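Local atomic coordinates of dTDP-4-dehydrorhamnose reductase (Bacillus anthracis, PDB entry 3SC6), a protein that probably catalyses the NADPH-dependent reduction of dTDP-4-dehydrorhamnose to dTDP-L-rhamnose, the last step in making this activated sugar. Residues Trp155-Tyr160 and Glu275-Phe280; Ser187-Ala192 and Val212-Ser217. All coordinates share one frame; numbering follows the deposited sequence.

Overall arrangement
Both interactions lie in the buried interior beside the neighbouring parallel strands 148-157 and 185-190, with their centres about 8 Å apart. Interaction 1 packs the end of strand 148-157 against the C-terminal helix 273-283 by aromatic and apolar contact. Interaction 2 sets strand 185-190 against the loop 212-217 with polar side chains and two hydrogen bonds, one of them weak, and reaches the surface at G216. Backbone pairing of W155 with T189 joins the two, as does the side-chain contact of K159 with Y190. The cofactor touches W155 and L156 of interaction 1, whereas the T189 side chain of interaction 2 stays about 8 Å from it.

Interaction 1. Residues Trp155-Tyr160 and Glu275-Phe280. With NAP (NADP nicotinamide-adenine-dinucleotide phosphate), chain G.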
ATOM      1  N   TRP A 155      -4.305   1.072  -4.960  1.00 55.68           N
ATOM      2  CA  TRP A 155      -4.866  -0.051  -5.720  1.00 56.28           C
ATOM      3  C   TRP A 155      -3.907  -1.222  -5.675  1.00 55.68           C
ATOM      4  O   TRP A 155      -3.583  -1.829  -6.693  1.00 56.05           O
ATOM      5  CB  TRP A 155      -5.094   0.438  -7.149  1.00 57.44           C
ATOM      6  CG  TRP A 155      -6.222   1.425  -7.274  1.00 60.11           C
ATOM      7  CD1 TRP A 155      -6.416   2.553  -6.531  1.00 63.19           C
ATOM      8  CD2 TRP A 155      -7.151   1.513  -8.363  1.00 62.31           C
ATOM      9  NE1 TRP A 155      -7.505   3.245  -6.992  1.00 64.94           N
ATOM     10  CE2 TRP A 155      -7.960   2.643  -8.132  1.00 63.04           C
ATOM     11  CE3 TRP A 155      -7.411   0.715  -9.480  1.00 63.09           C
ATOM     12  CZ2 TRP A 155      -9.006   2.997  -8.977  1.00 63.98           C
ATOM     13  CZ3 TRP A 155      -8.453   1.065 -10.315  1.00 65.27           C
ATOM     14  CH2 TRP A 155      -9.238   2.199 -10.060  1.00 65.18           C
ATOM     15  N   LEU A 156      -3.466  -1.529  -4.463  1.00 55.13           N
ATOM     16  CA  LEU A 156      -2.530  -2.606  -4.216  1.00 55.12           C
ATOM     17  C   LEU A 156      -3.232  -3.968  -4.200  1.00 55.97           C
ATOM     18  O   LEU A 156      -4.326  -4.099  -3.654  1.00 55.91           O
ATOM     19  CB  LEU A 156      -1.842  -2.341  -2.873  1.00 54.27           C
ATOM     20  CG  LEU A 156      -0.721  -3.262  -2.409  1.00 54.38           C
ATOM     21  CD1 LEU A 156       0.419  -3.242  -3.412  1.00 53.13           C
ATOM     22  CD2 LEU A 156      -0.231  -2.816  -1.045  1.00 54.23           C
ATOM     23  N   TYR A 157      -2.602  -4.970  -4.814  1.00 56.73           N
ATOM     24  CA  TYR A 157      -3.155  -6.325  -4.865  1.00 57.94           C
ATOM     25  C   TYR A 157      -1.992  -7.299  -5.007  1.00 59.35           C
ATOM     26  O   TYR A 157      -1.032  -7.012  -5.724  1.00 59.73           O
ATOM     27  CB  TYR A 157      -4.107  -6.497  -6.047  1.00 58.29           C
ATOM     28  CG  TYR A 157      -3.441  -6.414  -7.399  1.00 57.75           C
ATOM     29  CD1 TYR A 157      -3.255  -5.198  -8.035  1.00 57.12           C
ATOM     30  CD2 TYR A 157      -3.018  -7.566  -8.047  1.00 58.13           C
ATOM     31  CE1 TYR A 157      -2.647  -5.132  -9.279  1.00 58.49           C
ATOM     32  CE2 TYR A 157      -2.414  -7.515  -9.283  1.00 57.62           C
ATOM     33  CZ  TYR A 157      -2.228  -6.300  -9.899  1.00 57.92           C
ATOM     34  OH  TYR A 157      -1.625  -6.256 -11.135  1.00 54.60           O
ATOM     35  N   GLY A 158      -2.078  -8.447  -4.338  1.00 61.00           N
ATOM     36  CA  GLY A 158      -1.012  -9.452  -4.401  1.00 62.29           C
ATOM     37  C   GLY A 158      -1.483 -10.892  -4.481  1.00 64.07           C
ATOM     38  O   GLY A 158      -2.658 -11.166  -4.713  1.00 64.25           O
ATOM     39  N   LYS A 159      -0.545 -11.815  -4.288  1.00 65.72           N
ATOM     40  CA  LYS A 159      -0.839 -13.241  -4.336  1.00 67.64           C
ATOM     41  C   LYS A 159      -1.740 -13.712  -3.214  1.00 68.35           C
ATOM     42  O   LYS A 159      -2.636 -14.530  -3.424  1.00 69.65           O
ATOM     43  CB  LYS A 159       0.447 -14.074  -4.209  1.00 68.85           C
ATOM     44  CG  LYS A 159       1.488 -13.895  -5.287  1.00 70.54           C
ATOM     45  CD  LYS A 159       2.659 -14.846  -5.029  1.00 72.93           C
ATOM     46  CE  LYS A 159       3.725 -14.743  -6.105  1.00 74.92           C
ATOM     47  NZ  LYS A 159       4.305 -13.372  -6.202  1.00 75.80           N
ATOM     48  N   TYR A 160      -1.499 -13.190  -2.019  1.00 67.97           N
ATOM     49  CA  TYR A 160      -2.264 -13.589  -0.851  1.00 68.96           C
ATOM     50  C   TYR A 160      -3.399 -12.643  -0.492  1.00 68.39           C
ATOM     51  O   TYR A 160      -3.359 -11.456  -0.807  1.00 67.21           O
ATOM     52  CB  TYR A 160      -1.291 -13.738   0.315  1.00 69.31           C
ATOM     53  CG  TYR A 160      -0.130 -14.637  -0.057  1.00 70.74           C
ATOM     54  CD1 TYR A 160      -0.206 -16.012   0.084  1.00 73.08           C
ATOM     55  CD2 TYR A 160       1.035 -14.097  -0.583  1.00 70.43           C
ATOM     56  CE1 TYR A 160       0.855 -16.823  -0.278  1.00 74.06           C
ATOM     57  CE2 TYR A 160       2.093 -14.894  -0.945  1.00 71.57           C
ATOM     58  CZ  TYR A 160       2.002 -16.253  -0.791  1.00 72.97           C
ATOM     59  OH  TYR A 160       3.066 -17.037  -1.155  1.00 74.34           O
ATOM     60  N   GLU A 275       1.438  -4.208 -17.310  1.00 70.30           N
ATOM     61  CA  GLU A 275       2.582  -5.099 -17.240  1.00 71.10           C
ATOM     62  C   GLU A 275       2.723  -5.717 -15.845  1.00 69.71           C
ATOM     63  O   GLU A 275       3.223  -6.833 -15.698  1.00 69.86           O
ATOM     64  CB  GLU A 275       3.830  -4.315 -17.637  1.00 71.65           C
ATOM     65  CG  GLU A 275       5.106  -5.095 -17.658  1.00 73.66           C
ATOM     66  CD  GLU A 275       6.266  -4.248 -18.129  1.00 76.74           C
ATOM     67  OE1 GLU A 275       7.401  -4.768 -18.174  1.00 79.86           O
ATOM     68  OE2 GLU A 275       6.040  -3.062 -18.461  1.00 76.44           O
ATOM     69  N   GLY A 276       2.280  -4.989 -14.823  1.00 68.49           N
ATOM     70  CA  GLY A 276       2.350  -5.476 -13.448  1.00 67.49           C
ATOM     71  C   GLY A 276       1.370  -6.619 -13.257  1.00 67.64           C
ATOM     72  O   GLY A 276       1.625  -7.552 -12.491  1.00 67.31           O
ATOM     73  N   LEU A 277       0.248  -6.536 -13.967  1.00 68.23           N
ATOM     74  CA  LEU A 277      -0.798  -7.550 -13.909  1.00 68.77           C
ATOM     75  C   LEU A 277      -0.354  -8.835 -14.608  1.00 70.90           C
ATOM     76  O   LEU A 277      -0.775  -9.925 -14.232  1.00 70.50           O
ATOM     77  CB  LEU A 277      -2.077  -7.014 -14.561  1.00 68.89           C
ATOM     78  CG  LEU A 277      -3.304  -7.930 -14.599  1.00 68.12           C
ATOM     79  CD1 LEU A 277      -3.709  -8.382 -13.202  1.00 65.70           C
ATOM     80  CD2 LEU A 277      -4.458  -7.219 -15.282  1.00 66.95           C
ATOM     81  N   GLU A 278       0.493  -8.710 -15.626  1.00 73.21           N
ATOM     82  CA  GLU A 278       0.968  -9.885 -16.344  1.00 76.23           C
ATOM     83  C   GLU A 278       1.718 -10.815 -15.417  1.00 76.72           C
ATOM     84  O   GLU A 278       1.398 -12.000 -15.320  1.00 77.60           O
ATOM     85  CB  GLU A 278       1.923  -9.516 -17.483  1.00 78.12           C
ATOM     86  CG  GLU A 278       1.359  -8.637 -18.575  1.00 81.01           C
ATOM     87  CD  GLU A 278       2.379  -8.367 -19.673  1.00 85.16           C
ATOM     88  OE1 GLU A 278       3.486  -8.949 -19.619  1.00 85.44           O
ATOM     89  OE2 GLU A 278       2.072  -7.584 -20.597  1.00 88.92           O
ATOM     90  N   ARG A 279       2.710 -10.265 -14.720  1.00 76.72           N
ATOM     91  CA  ARG A 279       3.525 -11.061 -13.807  1.00 77.50           C
ATOM     92  C   ARG A 279       2.704 -11.651 -12.651  1.00 76.52           C
ATOM     93  O   ARG A 279       3.164 -12.557 -11.959  1.00 77.11           O
ATOM     94  CB  ARG A 279       4.789 -10.283 -13.375  1.00 77.30           C
ATOM     95  CG  ARG A 279       5.792 -11.106 -12.565  1.00 79.41           C
ATOM     96  CD  ARG A 279       7.166 -10.412 -12.443  1.00 80.42           C
ATOM     97  NE  ARG A 279       7.214  -9.157 -11.694  1.00 79.32           N
ATOM     98  CZ  ARG A 279       7.553  -9.055 -10.407  1.00 79.17           C
ATOM     99  NH1 ARG A 279       7.583  -7.864  -9.821  1.00 78.16           N
ATOM    100  NH2 ARG A 279       7.885 -10.134  -9.703  1.00 79.02           N
ATOM    101  N   PHE A 280       1.482 -11.152 -12.465  1.00 75.52           N
ATOM    102  CA  PHE A 280       0.607 -11.662 -11.417  1.00 74.86           C
ATOM    103  C   PHE A 280       0.143 -13.064 -11.792  1.00 76.67           C
ATOM    104  O   PHE A 280       0.228 -13.987 -10.984  1.00 77.03           O
ATOM    105  CB  PHE A 280      -0.611 -10.769 -11.210  1.00 73.50           C
ATOM    106  CG  PHE A 280      -1.607 -11.345 -10.256  1.00 73.00           C
ATOM    107  CD1 PHE A 280      -1.498 -11.127  -8.898  1.00 73.08           C
ATOM    108  CD2 PHE A 280      -2.654 -12.125 -10.724  1.00 74.13           C
ATOM    109  CE1 PHE A 280      -2.416 -11.672  -8.018  1.00 73.64           C
ATOM    110  CE2 PHE A 280      -3.577 -12.671  -9.854  1.00 74.42           C
ATOM    111  CZ  PHE A 280      -3.459 -12.445  -8.498  1.00 74.12           C
TER
HETATM  112  PA  NAP G 285      -4.015  -5.520   4.980  1.00 60.45           P
HETATM  113  O1A NAP G 285      -5.242  -5.079   5.742  1.00 59.85           O
HETATM  114  O2A NAP G 285      -3.985  -6.903   4.365  1.00 58.79           O
HETATM  115  O5B NAP G 285      -2.724  -5.370   5.928  1.00 59.65           O
HETATM  116  C5B NAP G 285      -2.779  -4.705   7.187  1.00 59.18           C
HETATM  117  C4B NAP G 285      -2.421  -5.698   8.286  1.00 58.22           C
HETATM  118  O4B NAP G 285      -2.237  -5.005   9.531  1.00 57.98           O
HETATM  119  C3B NAP G 285      -3.519  -6.739   8.500  1.00 57.50           C
HETATM  120  O3B NAP G 285      -3.018  -8.071   8.360  1.00 55.08           O
HETATM  121  C2B NAP G 285      -3.990  -6.507   9.917  1.00 57.55           C
HETATM  122  O2B NAP G 285      -4.340  -7.723  10.575  1.00 58.30           O
HETATM  123  C1B NAP G 285      -2.792  -5.821  10.561  1.00 56.91           C
HETATM  124  N9A NAP G 285      -3.156  -5.103  11.813  1.00 54.53           N
HETATM  125  C8A NAP G 285      -4.357  -4.599  12.155  1.00 52.90           C
HETATM  126  N7A NAP G 285      -4.264  -4.055  13.390  1.00 52.32           N
HETATM  127  C5A NAP G 285      -3.000  -4.233  13.819  1.00 51.54           C
HETATM  128  C6A NAP G 285      -2.270  -3.882  15.060  1.00 49.70           C
HETATM  129  N6A NAP G 285      -2.897  -3.231  16.070  1.00 48.31           N
HETATM  130  N1A NAP G 285      -0.964  -4.222  15.152  1.00 49.94           N
HETATM  131  C2A NAP G 285      -0.348  -4.867  14.142  1.00 52.23           C
HETATM  132  N3A NAP G 285      -0.997  -5.198  13.006  1.00 52.47           N
HETATM  133  C4A NAP G 285      -2.309  -4.896  12.825  1.00 52.90           C
HETATM  134  O3  NAP G 285      -3.708  -4.428   3.831  1.00 61.63           O
HETATM  135  PN  NAP G 285      -2.291  -4.340   3.050  1.00 61.32           P
HETATM  136  O1N NAP G 285      -2.571  -3.869   1.642  1.00 62.92           O
HETATM  137  O2N NAP G 285      -1.481  -5.589   3.292  1.00 59.73           O
HETATM  138  O5D NAP G 285      -1.545  -3.147   3.822  1.00 65.90           O
HETATM  139  C5D NAP G 285      -0.331  -2.596   3.310  1.00 67.98           C
HETATM  140  C4D NAP G 285      -0.300  -1.082   3.516  1.00 68.93           C
HETATM  141  O4D NAP G 285      -0.582  -0.409   2.279  1.00 69.89           O
HETATM  142  C3D NAP G 285      -1.326  -0.595   4.535  1.00 68.88           C
HETATM  143  O3D NAP G 285      -0.683   0.175   5.553  1.00 67.59           O
HETATM  144  C2D NAP G 285      -2.295   0.265   3.752  1.00 68.85           C
HETATM  145  O2D NAP G 285      -2.687   1.400   4.526  1.00 66.20           O
HETATM  146  C1D NAP G 285      -1.520   0.653   2.498  1.00 70.70           C
HETATM  147  N1N NAP G 285      -2.372   0.846   1.314  1.00 73.35           N
HETATM  148  C2N NAP G 285      -3.127  -0.165   0.853  1.00 75.20           C
HETATM  149  C3N NAP G 285      -3.936   0.001  -0.270  1.00 76.06           C
HETATM  150  C7N NAP G 285      -4.773  -1.151  -0.759  1.00 76.52           C
HETATM  151  O7N NAP G 285      -4.782  -2.191  -0.115  1.00 76.95           O
HETATM  152  N7N NAP G 285      -5.486  -1.033  -1.877  1.00 77.08           N
HETATM  153  C4N NAP G 285      -3.949   1.233  -0.918  1.00 75.71           C
HETATM  154  C5N NAP G 285      -3.157   2.259  -0.428  1.00 74.59           C
HETATM  155  C6N NAP G 285      -2.369   2.038   0.696  1.00 74.04           C
HETATM  156  P2B NAP G 285      -5.886  -8.101  10.836  1.00 58.86           P
HETATM  157  O1X NAP G 285      -5.811  -9.539  11.290  1.00 60.87           O
HETATM  158  O2X NAP G 285      -6.343  -7.137  11.906  1.00 60.63           O
HETATM  159  O3X NAP G 285      -6.555  -7.898   9.499  1.00 57.85           O
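The Y157 ring turns its edge toward the face of F280 in an offset edge-to-face pair, with centroids 5.6 Å apart and planes at 62°. Between the two rings the nearest atoms are Y157 CE2 and F280 CD1, 3.7 Å apart, and F280 CD1 lies at the edge of the tyrosine, near its plane. W155 O also lies in this plane, at the ring edge. F280 receives G158 at its own edge, where G158 O is 3.4 Å from F280 CE1. L277 crosses the tyrosine at about a right angle, its CD1 4.2 Å from Y157 CZ, while Y157 OH rests on the helix backbone 3.2 Å from L277 CA. F280 CG is anti to its backbone N (chi1 173°), and the ring it carries comes nearer to the strand than its CB does. L156 belongs to the NADP pocket: its N is 3.3 Å from N7N of the nicotinamide amide, and its CD2 is 3.7 Å from the phosphate oxygen O1N. The contact thus joins the cofactor-lining end of a Rossmann-fold strand to the C-terminal helix. K159 and R279 both form salt bridges to E283, and R279 forms another to D193. Strand 148-157 is hydrogen-bonded to strand 185-190 through W155 and Y157, while L277 of helix 273-283 packs on F223 and I227 of helix 220-231.

Interaction 2. Residues Ser187-Ala192 and Val212-Ser217; sequences SPTYVA and VSNTGS
N214 reaches across to the strand end at Y190, where its OD1 accepts the Y190 N-H at 3.3 Å, with a fairly straight N-H...O angle of 164°. The donor stands above the carbonyl plane, 44° out of it. N214 CG, beside its own backbone N (chi1 -65°), lies 3.4 Å from P188 O. In return, N214 N gives a weak bond of 3.3 Å to T189 OG1, a hydroxyl also hydrogen-bonded to S154 O on the neighbouring strand. S213 fills in beside it, its CB 3.3 Å from T189 OG1, and S187 CB packs 3.7 Å from N214 O and 3.3 Å from G216 O. This is the close-packed part, buried against strand 148-157 and the W273 side chain. In the Rossmann-like fold strands 185-190 and 208-211, joined through helix 191-202, both run parallel to strand 148-157 and pair with different parts of it; Y190 holds the N-cap position of that helix, and the loop 212-217 follows strand 208-211. Toward solvent the contact thins: G216 is its exposed rim, and T215 points away from the strand, its OG1 hydrogen-bonded to M270 O.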
ATOM      1  N   SER A 187      -4.488   3.523 -10.580  1.00 63.57           N
ATOM      2  CA  SER A 187      -3.362   2.770 -11.112  1.00 63.42           C
ATOM      3  C   SER A 187      -3.078   1.516 -10.279  1.00 62.06           C
ATOM      4  O   SER A 187      -2.474   1.597  -9.206  1.00 61.70           O
ATOM      5  CB  SER A 187      -2.122   3.658 -11.166  1.00 63.14           C
ATOM      6  OG  SER A 187      -1.788   4.122  -9.876  1.00 64.14           O
ATOM      7  N   PRO A 188      -3.521   0.351 -10.773  1.00 61.50           N
ATOM      8  CA  PRO A 188      -3.315  -0.918 -10.084  1.00 60.60           C
ATOM      9  C   PRO A 188      -1.845  -1.170  -9.806  1.00 59.53           C
ATOM     10  O   PRO A 188      -1.022  -1.067 -10.712  1.00 60.46           O
ATOM     11  CB  PRO A 188      -3.843  -1.951 -11.083  1.00 61.65           C
ATOM     12  CG  PRO A 188      -4.791  -1.207 -11.946  1.00 62.59           C
ATOM     13  CD  PRO A 188      -4.312   0.198 -12.004  1.00 62.91           C
ATOM     14  N   THR A 189      -1.520  -1.503  -8.562  1.00 57.64           N
ATOM     15  CA  THR A 189      -0.142  -1.764  -8.179  1.00 56.34           C
ATOM     16  C   THR A 189       0.041  -3.166  -7.616  1.00 55.67           C
ATOM     17  O   THR A 189      -0.539  -3.511  -6.589  1.00 55.30           O
ATOM     18  CB  THR A 189       0.333  -0.754  -7.129  1.00 55.49           C
ATOM     19  OG1 THR A 189       0.264   0.568  -7.677  1.00 56.02           O
ATOM     20  CG2 THR A 189       1.756  -1.053  -6.714  1.00 54.33           C
ATOM     21  N   TYR A 190       0.855  -3.967  -8.296  1.00 55.29           N
ATOM     22  CA  TYR A 190       1.126  -5.333  -7.860  1.00 54.75           C
ATOM     23  C   TYR A 190       2.256  -5.407  -6.837  1.00 53.27           C
ATOM     24  O   TYR A 190       3.389  -5.019  -7.109  1.00 53.15           O
ATOM     25  CB  TYR A 190       1.355  -6.258  -9.064  1.00 56.16           C
ATOM     26  CG  TYR A 190       1.820  -7.650  -8.704  1.00 56.80           C
ATOM     27  CD1 TYR A 190       1.232  -8.356  -7.669  1.00 57.86           C
ATOM     28  CD2 TYR A 190       2.757  -8.308  -9.489  1.00 59.61           C
ATOM     29  CE1 TYR A 190       1.643  -9.638  -7.355  1.00 58.77           C
ATOM     30  CE2 TYR A 190       3.155  -9.597  -9.197  1.00 59.97           C
ATOM     31  CZ  TYR A 190       2.596 -10.255  -8.128  1.00 59.42           C
ATOM     32  OH  TYR A 190       2.988 -11.533  -7.828  1.00 62.07           O
ATOM     33  N   VAL A 191       1.907  -5.905  -5.653  1.00 51.85           N
ATOM     34  CA  VAL A 191       2.835  -6.056  -4.530  1.00 50.54           C
ATOM     35  C   VAL A 191       4.259  -6.437  -4.924  1.00 50.42           C
ATOM     36  O   VAL A 191       5.211  -5.861  -4.417  1.00 50.39           O
ATOM     37  CB  VAL A 191       2.304  -7.091  -3.512  1.00 50.84           C
ATOM     38  CG1 VAL A 191       3.313  -7.323  -2.409  1.00 51.12           C
ATOM     39  CG2 VAL A 191       0.967  -6.636  -2.931  1.00 49.73           C
ATOM     40  N   ALA A 192       4.414  -7.404  -5.819  1.00 51.42           N
ATOM     41  CA  ALA A 192       5.752  -7.821  -6.239  1.00 52.21           C
ATOM     42  C   ALA A 192       6.570  -6.644  -6.757  1.00 52.04           C
ATOM     43  O   ALA A 192       7.752  -6.535  -6.433  1.00 52.95           O
ATOM     44  CB  ALA A 192       5.682  -8.914  -7.274  1.00 53.34           C
ATOM     45  N   VAL A 212       5.090   5.175  -5.019  1.00 48.64           N
ATOM     46  CA  VAL A 212       5.414   3.946  -5.730  1.00 49.90           C
ATOM     47  C   VAL A 212       4.139   3.247  -6.174  1.00 51.42           C
ATOM     48  O   VAL A 212       3.342   2.791  -5.347  1.00 51.49           O
ATOM     49  CB  VAL A 212       6.227   2.988  -4.854  1.00 49.60           C
ATOM     50  CG1 VAL A 212       6.542   1.710  -5.622  1.00 48.62           C
ATOM     51  CG2 VAL A 212       7.509   3.665  -4.389  1.00 48.83           C
ATOM     52  N   SER A 213       3.955   3.172  -7.487  1.00 53.55           N
ATOM     53  CA  SER A 213       2.793   2.542  -8.086  1.00 54.97           C
ATOM     54  C   SER A 213       3.161   2.179  -9.495  1.00 56.85           C
ATOM     55  O   SER A 213       4.165   2.660 -10.012  1.00 57.93           O
ATOM     56  CB  SER A 213       1.622   3.520  -8.151  1.00 55.03           C
ATOM     57  OG  SER A 213       1.262   3.985  -6.866  1.00 58.53           O
ATOM     58  N   ASN A 214       2.364   1.330 -10.128  1.00 58.04           N
ATOM     59  CA  ASN A 214       2.645   0.953 -11.495  1.00 59.94           C
ATOM     60  C   ASN A 214       2.277   2.128 -12.390  1.00 61.17           C
ATOM     61  O   ASN A 214       1.392   2.921 -12.059  1.00 59.76           O
ATOM     62  CB  ASN A 214       1.897  -0.318 -11.896  1.00 60.84           C
ATOM     63  CG  ASN A 214       2.351  -1.540 -11.113  1.00 61.55           C
ATOM     64  OD1 ASN A 214       1.708  -2.584 -11.148  1.00 65.14           O
ATOM     65  ND2 ASN A 214       3.454  -1.407 -10.394  1.00 65.54           N
ATOM     66  N   THR A 215       2.985   2.243 -13.508  1.00 63.33           N
ATOM     67  CA  THR A 215       2.775   3.313 -14.474  1.00 65.52           C
ATOM     68  C   THR A 215       1.422   3.251 -15.167  1.00 66.70           C
ATOM     69  O   THR A 215       0.811   2.190 -15.267  1.00 66.29           O
ATOM     70  CB  THR A 215       3.862   3.255 -15.569  1.00 67.17           C
ATOM     71  OG1 THR A 215       5.154   3.377 -14.965  1.00 67.88           O
ATOM     72  CG2 THR A 215       3.672   4.363 -16.598  1.00 69.22           C
ATOM     73  N   GLY A 216       0.959   4.409 -15.631  1.00 68.62           N
ATOM     74  CA  GLY A 216      -0.314   4.522 -16.337  1.00 69.95           C
ATOM     75  C   GLY A 216      -1.556   4.674 -15.484  1.00 69.50           C
ATOM     76  O   GLY A 216      -1.588   4.266 -14.324  1.00 67.76           O
ATOM     77  N   SER A 217      -2.578   5.285 -16.079  1.00 71.57           N
ATOM     78  CA  SER A 217      -3.852   5.503 -15.417  1.00 71.97           C
ATOM     79  C   SER A 217      -4.709   4.313 -15.814  1.00 72.58           C
ATOM     80  O   SER A 217      -4.360   3.582 -16.744  1.00 73.64           O
ATOM     81  CB  SER A 217      -4.495   6.810 -15.876  1.00 73.41           C
ATOM     82  OG  SER A 217      -4.757   6.787 -17.266  1.00 76.81           O
TER